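Local coordinates for protein 2-polyprenyl-6-methoxyphenol hydroxylase-like FAD-dependent oxidoreductase (PDB 6UI5) that binds flavin-adenine dinucleotide and belongs to the FAD-dependent oxidoreductases related to aromatic-ring hydroxylases, at residues A[229-241]-A[253-265]. Sequence-based numbering, arbitrary orientation.
Sequences PEFEDGPATLEQL and LKATEAHWLQHYS. With FAD (flavin-adenine dinucleotide), chain C.
L253 meets L241, CD2 to CD2, where the first turn of helix 238-249 leans on the loop leading into strand 257-271. A255 and A258 take L238 between them: its CG stands anti to the backbone N (chi1 177°), which carries CD2 to A255 CB and CD1 to within 3.7 Å of A258 CB. Beyond the corner at H259, L261 sends CD1 to L241 CD2, 3.4 Å away.

H263 makes the largest single contribution. Its backbone N and O pair with G234 O and N, and its imidazole is sandwiched: F231 lies over one face as an offset stack, centroids 4.3 Å apart and planes 3° from parallel, while A236 CB makes a CH-pi contact with the opposite face. At the rim, NE2 donates to Q240 OE1 (2.9 Å), which it reaches from above the amide plane; T237 N approaches the same oxygen from the other face. Q240 N in turn binds T237 OG1. Y264, of the FAD pocket, turns away and sets its ring face against the flavin methyl C7M, 3.5 Å from CD2, while its hydroxyl bonds to S221 O. S265 grips D233 OD2 twice, through OG at 2.8 Å on the syn lone pair and through N from above the carboxylate plane.

The loop and helix start of 229-241 thus pack on strand 257-271 of the FAD-binding domain's antiparallel sheet, beside strand 176-185. Q240, the capping-box partner of T237, ties helix start to histidine; its bond from NE2 is bent (131°), but with both ring faces covered it should restrict rotation of the imidazole.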
loop_
_atom_site.group_PDB
_atom_site.type_symbol
_atom_site.label_atom_id
_atom_site.label_comp_id
_atom_site.label_asym_id
_atom_site.label_seq_id
_atom_site.Cartn_x
_atom_site.Cartn_y
_atom_site.Cartn_z
ATOM N N PRO A 229 -23.350 -5.529 16.625
ATOM C CA PRO A 229 -23.606 -6.970 16.664
ATOM C C PRO A 229 -24.897 -7.283 17.399
ATOM O O PRO A 229 -25.185 -6.716 18.450
ATOM C CB PRO A 229 -22.388 -7.518 17.417
ATOM C CG PRO A 229 -21.342 -6.462 17.284
ATOM C CD PRO A 229 -22.100 -5.183 17.321
ATOM N N GLU A 230 -25.678 -8.188 16.814
ATOM C CA GLU A 230 -26.930 -8.611 17.442
ATOM C C GLU A 230 -26.715 -9.063 18.885
ATOM O O GLU A 230 -27.502 -8.715 19.776
ATOM C CB GLU A 230 -27.558 -9.734 16.618
ATOM C CG GLU A 230 -29.046 -9.628 16.424
ATOM C CD GLU A 230 -29.593 -10.786 15.620
ATOM O OE1 GLU A 230 -29.629 -10.696 14.375
ATOM O OE2 GLU A 230 -29.984 -11.795 16.236
ATOM N N PHE A 231 -25.642 -9.813 19.144
ATOM C CA PHE A 231 -25.400 -10.438 20.438
ATOM C C PHE A 231 -24.167 -9.863 21.113
ATOM O O PHE A 231 -23.177 -9.539 20.452
ATOM C CB PHE A 231 -25.206 -11.940 20.296
ATOM C CG PHE A 231 -26.236 -12.590 19.444
ATOM C CD1 PHE A 231 -27.442 -13.021 19.990
ATOM C CD2 PHE A 231 -26.011 -12.760 18.087
ATOM C CE1 PHE A 231 -28.402 -13.618 19.196
ATOM C CE2 PHE A 231 -26.964 -13.358 17.288
ATOM C CZ PHE A 231 -28.162 -13.789 17.844
ATOM N N GLU A 232 -24.237 -9.754 22.435
ATOM C CA GLU A 232 -23.064 -9.418 23.216
ATOM C C GLU A 232 -22.076 -10.574 23.176
ATOM O O GLU A 232 -22.465 -11.745 23.155
ATOM C CB GLU A 232 -23.448 -9.093 24.660
ATOM C CG GLU A 232 -23.959 -7.674 24.825
ATOM C CD GLU A 232 -23.163 -6.671 23.988
ATOM O OE1 GLU A 232 -21.916 -6.591 24.141
ATOM O OE2 GLU A 232 -23.787 -5.968 23.161
ATOM N N ASP A 233 -20.794 -10.237 23.147
ATOM C CA ASP A 233 -19.754 -11.252 23.130
ATOM C C ASP A 233 -19.923 -12.181 24.320
ATOM O O ASP A 233 -20.038 -11.725 25.457
ATOM C CB ASP A 233 -18.371 -10.590 23.170
ATOM C CG ASP A 233 -18.130 -9.658 21.992
ATOM O OD1 ASP A 233 -19.120 -9.265 21.326
ATOM O OD2 ASP A 233 -16.947 -9.313 21.741
ATOM N N GLY A 234 -19.936 -13.487 24.054
ATOM C CA GLY A 234 -20.208 -14.464 25.089
ATOM C C GLY A 234 -20.781 -15.774 24.572
ATOM O O GLY A 234 -20.659 -16.118 23.395
ATOM N N PRO A 235 -21.485 -16.500 25.444
ATOM C CA PRO A 235 -21.587 -17.960 25.269
ATOM C C PRO A 235 -22.370 -18.442 24.045
ATOM O O PRO A 235 -22.016 -19.492 23.504
ATOM C CB PRO A 235 -22.238 -18.410 26.583
ATOM C CG PRO A 235 -21.887 -17.308 27.563
ATOM C CD PRO A 235 -22.027 -16.072 26.743
ATOM N N ALA A 236 -23.421 -17.763 23.598
ATOM C CA ALA A 236 -24.008 -18.112 22.300
ATOM C C ALA A 236 -24.628 -19.504 22.286
ATOM O O ALA A 236 -24.361 -20.330 23.161
ATOM C CB ALA A 236 -22.973 -18.028 21.161
ATOM N N THR A 237 -25.473 -19.776 21.298
ATOM C CA THR A 237 -26.130 -21.069 21.197
ATOM C C THR A 237 -25.818 -21.691 19.844
ATOM O O THR A 237 -25.439 -21.002 18.890
ATOM C CB THR A 237 -27.641 -20.944 21.375
ATOM O OG1 THR A 237 -28.216 -20.501 20.140
ATOM C CG2 THR A 237 -27.950 -19.914 22.452
ATOM N N LEU A 238 -25.998 -23.013 19.762
ATOM C CA LEU A 238 -25.708 -23.690 18.506
ATOM C C LEU A 238 -26.792 -23.418 17.468
ATOM O O LEU A 238 -26.491 -23.312 16.273
ATOM C CB LEU A 238 -25.513 -25.196 18.730
ATOM C CG LEU A 238 -25.269 -25.993 17.447
ATOM C CD1 LEU A 238 -24.281 -27.133 17.707
ATOM C CD2 LEU A 238 -26.591 -26.547 16.922
ATOM N N GLU A 239 -28.048 -23.314 17.891
ATOM C CA GLU A 239 -29.066 -22.859 16.951
ATOM C C GLU A 239 -28.652 -21.529 16.331
ATOM O O GLU A 239 -28.826 -21.317 15.125
ATOM C CB GLU A 239 -30.435 -22.756 17.637
ATOM C CG GLU A 239 -31.064 -24.111 17.968
ATOM C CD GLU A 239 -30.329 -24.853 19.080
ATOM O OE1 GLU A 239 -29.867 -24.180 20.025
ATOM O OE2 GLU A 239 -30.212 -26.099 19.007
ATOM N N GLN A 240 -28.049 -20.639 17.132
ATOM C CA GLN A 240 -27.558 -19.374 16.593
ATOM C C GLN A 240 -26.484 -19.603 15.531
ATOM O O GLN A 240 -26.400 -18.843 14.551
ATOM C CB GLN A 240 -27.026 -18.494 17.730
ATOM C CG GLN A 240 -28.108 -17.702 18.459
ATOM C CD GLN A 240 -27.689 -17.257 19.845
ATOM O OE1 GLN A 240 -26.593 -17.563 20.306
ATOM N NE2 GLN A 240 -28.578 -16.549 20.529
ATOM N N LEU A 241 -25.686 -20.670 15.692
ATOM C CA LEU A 241 -24.690 -21.035 14.688
ATOM C C LEU A 241 -25.341 -21.652 13.461
ATOM O O LEU A 241 -24.966 -21.323 12.328
ATOM C CB LEU A 241 -23.662 -22.005 15.274
ATOM C CG LEU A 241 -22.821 -22.746 14.230
ATOM C CD1 LEU A 241 -21.953 -21.766 13.454
ATOM C CD2 LEU A 241 -21.916 -23.736 14.902
ATOM N N LEU A 253 -25.844 -27.186 8.776
ATOM C CA LEU A 253 -24.979 -28.125 9.464
ATOM C C LEU A 253 -25.827 -29.111 10.257
ATOM O O LEU A 253 -26.677 -28.698 11.050
ATOM C CB LEU A 253 -24.060 -27.319 10.381
ATOM C CG LEU A 253 -23.100 -27.893 11.396
ATOM C CD1 LEU A 253 -21.746 -28.096 10.724
ATOM C CD2 LEU A 253 -23.009 -26.887 12.525
ATOM N N LYS A 254 -25.590 -30.410 10.065
ATOM C CA LYS A 254 -26.448 -31.440 10.652
ATOM C C LYS A 254 -26.228 -31.541 12.162
ATOM O O LYS A 254 -26.119 -32.645 12.707
ATOM C CB LYS A 254 -26.186 -32.783 9.957
ATOM C CG LYS A 254 -27.253 -33.864 10.119
ATOM C CD LYS A 254 -26.814 -35.152 9.419
ATOM C CE LYS A 254 -25.570 -35.743 10.082
ATOM N NZ LYS A 254 -24.814 -36.681 9.202
ATOM N N ALA A 255 -26.269 -30.398 12.847
ATOM C CA ALA A 255 -25.636 -30.203 14.151
ATOM C C ALA A 255 -26.092 -31.180 15.235
ATOM O O ALA A 255 -27.291 -31.387 15.443
ATOM C CB ALA A 255 -25.908 -28.778 14.605
ATOM N N THR A 256 -25.121 -31.725 15.980
ATOM C CA THR A 256 -25.417 -32.659 17.058
ATOM C C THR A 256 -25.349 -32.007 18.442
ATOM O O THR A 256 -26.374 -31.888 19.118
ATOM C CB THR A 256 -24.480 -33.870 16.992
ATOM O OG1 THR A 256 -24.963 -34.775 15.986
ATOM C CG2 THR A 256 -24.435 -34.617 18.326
ATOM N N GLU A 257 -24.154 -31.616 18.875
ATOM C CA GLU A 257 -23.952 -31.066 20.209
ATOM C C GLU A 257 -22.864 -30.003 20.123
ATOM O O GLU A 257 -22.003 -30.042 19.239
ATOM C CB GLU A 257 -23.566 -32.166 21.206
ATOM C CG GLU A 257 -24.078 -31.925 22.607
ATOM C CD GLU A 257 -23.545 -32.960 23.573
ATOM O OE1 GLU A 257 -22.499 -33.569 23.274
ATOM O OE2 GLU A 257 -24.183 -33.177 24.625
ATOM N N ALA A 258 -22.902 -29.054 21.056
ATOM C CA ALA A 258 -21.927 -27.966 21.103
ATOM C C ALA A 258 -21.108 -28.072 22.386
ATOM O O ALA A 258 -21.668 -28.009 23.492
ATOM C CB ALA A 258 -22.614 -26.604 21.018
ATOM N N HIS A 259 -19.787 -28.245 22.242
ATOM C CA HIS A 259 -18.923 -28.305 23.421
ATOM C C HIS A 259 -18.719 -26.915 24.005
ATOM O O HIS A 259 -18.782 -26.718 25.224
ATOM C CB HIS A 259 -17.578 -28.936 23.063
ATOM C CG HIS A 259 -17.702 -30.224 22.315
ATOM N ND1 HIS A 259 -18.028 -31.411 22.936
ATOM C CD2 HIS A 259 -17.571 -30.510 20.998
ATOM C CE1 HIS A 259 -18.082 -32.375 22.035
ATOM N NE2 HIS A 259 -17.806 -31.855 20.851
ATOM N N TRP A 260 -18.473 -25.942 23.137
ATOM C CA TRP A 260 -18.328 -24.541 23.498
ATOM C C TRP A 260 -18.391 -23.738 22.203
ATOM O O TRP A 260 -17.715 -24.073 21.241
ATOM C CB TRP A 260 -17.018 -24.270 24.269
ATOM C CG TRP A 260 -15.757 -24.391 23.435
ATOM C CD1 TRP A 260 -15.055 -25.532 23.180
ATOM C CD2 TRP A 260 -15.066 -23.330 22.738
ATOM N NE1 TRP A 260 -13.973 -25.253 22.378
ATOM C CE2 TRP A 260 -13.955 -23.913 22.091
ATOM C CE3 TRP A 260 -15.275 -21.949 22.605
ATOM C CZ2 TRP A 260 -13.048 -23.164 21.311
ATOM C CZ3 TRP A 260 -14.357 -21.191 21.812
ATOM C CH2 TRP A 260 -13.269 -21.812 21.185
ATOM N N LEU A 261 -19.223 -22.707 22.181
ATOM C CA LEU A 261 -19.225 -21.733 21.112
ATOM C C LEU A 261 -19.338 -20.356 21.758
ATOM O O LEU A 261 -19.685 -20.235 22.936
ATOM C CB LEU A 261 -20.355 -21.997 20.106
ATOM C CG LEU A 261 -20.520 -23.326 19.361
ATOM C CD1 LEU A 261 -21.604 -23.111 18.269
ATOM C CD2 LEU A 261 -19.199 -23.890 18.758
ATOM N N GLN A 262 -18.961 -19.314 21.008
ATOM C CA GLN A 262 -18.880 -17.977 21.585
ATOM C C GLN A 262 -19.222 -16.929 20.543
ATOM O O GLN A 262 -18.683 -16.973 19.435
ATOM C CB GLN A 262 -17.478 -17.672 22.145
ATOM C CG GLN A 262 -16.941 -18.611 23.220
ATOM C CD GLN A 262 -16.724 -17.929 24.550
ATOM O OE1 GLN A 262 -17.626 -17.242 25.076
ATOM N NE2 GLN A 262 -15.525 -18.119 25.123
ATOM N N HIS A 263 -20.072 -15.966 20.909
ATOM C CA HIS A 263 -20.130 -14.710 20.171
ATOM C C HIS A 263 -18.813 -13.947 20.326
ATOM O O HIS A 263 -18.217 -13.918 21.410
ATOM C CB HIS A 263 -21.285 -13.856 20.665
ATOM C CG HIS A 263 -22.618 -14.483 20.411
ATOM N ND1 HIS A 263 -23.019 -14.863 19.145
ATOM C CD2 HIS A 263 -23.617 -14.841 21.256
ATOM C CE1 HIS A 263 -24.213 -15.424 19.224
ATOM N NE2 HIS A 263 -24.599 -15.416 20.491
ATOM N N TYR A 264 -18.335 -13.342 19.237
ATOM C CA TYR A 264 -17.183 -12.444 19.310
ATOM C C TYR A 264 -17.437 -11.231 18.424
ATOM O O TYR A 264 -18.069 -11.338 17.368
ATOM C CB TYR A 264 -15.884 -13.154 18.901
ATOM C CG TYR A 264 -15.697 -13.270 17.398
ATOM C CD1 TYR A 264 -15.114 -12.237 16.668
ATOM C CD2 TYR A 264 -16.105 -14.408 16.710
ATOM C CE1 TYR A 264 -14.957 -12.325 15.303
ATOM C CE2 TYR A 264 -15.936 -14.512 15.335
ATOM C CZ TYR A 264 -15.365 -13.460 14.638
ATOM O OH TYR A 264 -15.192 -13.524 13.268
ATOM N N SER A 265 -16.943 -10.067 18.858
ATOM C CA SER A 265 -16.862 -8.903 17.986
ATOM C C SER A 265 -15.398 -8.477 17.968
ATOM O O SER A 265 -14.633 -8.829 18.863
ATOM C CB SER A 265 -17.790 -7.711 18.437
ATOM O OG SER A 265 -17.597 -7.350 19.797
HETATM P PA FAD C . -6.283 -14.064 26.596
HETATM O O1A FAD C . -6.143 -15.244 25.660
HETATM O O2A FAD C . -7.610 -13.382 26.314
HETATM O O5B FAD C . -6.033 -14.519 28.171
HETATM C C5B FAD C . -6.300 -13.604 29.222
HETATM C C4B FAD C . -6.559 -14.421 30.529
HETATM O O4B FAD C . -6.670 -13.667 31.596
HETATM C C3B FAD C . -7.910 -15.167 30.424
HETATM O O3B FAD C . -7.759 -16.409 30.958
HETATM C C2B FAD C . -8.871 -14.319 31.280
HETATM O O2B FAD C . -10.037 -15.170 31.632
HETATM C C1B FAD C . -8.111 -14.043 32.305
HETATM N N9A FAD C . -8.466 -12.864 33.071
HETATM C C8A FAD C . -9.002 -11.717 32.598
HETATM N N7A FAD C . -9.106 -10.851 33.629
HETATM C C5A FAD C . -8.613 -11.461 34.733
HETATM C C6A FAD C . -8.469 -11.047 36.052
HETATM N N6A FAD C . -8.748 -9.875 36.868
HETATM N N1A FAD C . -7.947 -11.867 36.968
HETATM C C2A FAD C . -7.540 -13.106 36.616
HETATM N N3A FAD C . -7.667 -13.507 35.319
HETATM C C4A FAD C . -8.203 -12.693 34.383
HETATM N N1 FAD C . -4.962 -16.372 17.645
HETATM C C2 FAD C . -4.138 -16.961 16.551
HETATM O O2 FAD C . -2.955 -17.026 16.629
HETATM N N3 FAD C . -4.828 -17.483 15.336
HETATM C C4 FAD C . -6.287 -17.407 15.250
HETATM O O4 FAD C . -6.866 -17.814 14.300
HETATM C C4X FAD C . -7.088 -16.802 16.376
HETATM N N5 FAD C . -8.524 -16.750 16.227
HETATM C C5X FAD C . -9.337 -16.147 17.312
HETATM C C6 FAD C . -10.724 -16.098 17.154
HETATM C C7 FAD C . -11.514 -15.546 18.156
HETATM C C7M FAD C . -12.967 -15.628 17.709
HETATM C C8 FAD C . -10.943 -15.038 19.333
HETATM C C8M FAD C . -11.894 -14.452 20.385
HETATM C C9 FAD C . -9.547 -15.084 19.495
HETATM C C9A FAD C . -8.725 -15.636 18.484
HETATM N N10 FAD C . -7.221 -15.684 18.635
HETATM C C10 FAD C . -6.429 -16.286 17.566
HETATM C "C1'" FAD C . -6.615 -15.179 19.883
HETATM C "C2'" FAD C . -5.549 -14.071 19.817
HETATM O "O2'" FAD C . -4.303 -14.572 19.505
HETATM C "C3'" FAD C . -5.351 -13.451 21.199
HETATM O "O3'" FAD C . -4.597 -12.295 21.017
HETATM C "C4'" FAD C . -4.578 -14.315 22.217
HETATM O "O4'" FAD C . -5.173 -15.551 22.495
HETATM C "C5'" FAD C . -4.617 -13.478 23.501
HETATM O "O5'" FAD C . -3.636 -13.898 24.408
HETATM P P FAD C . -3.551 -13.226 25.915
HETATM O O1P FAD C . -2.911 -14.220 26.855
HETATM O O2P FAD C . -2.877 -11.868 25.956
HETATM O O3P FAD C . -5.123 -12.917 26.324
#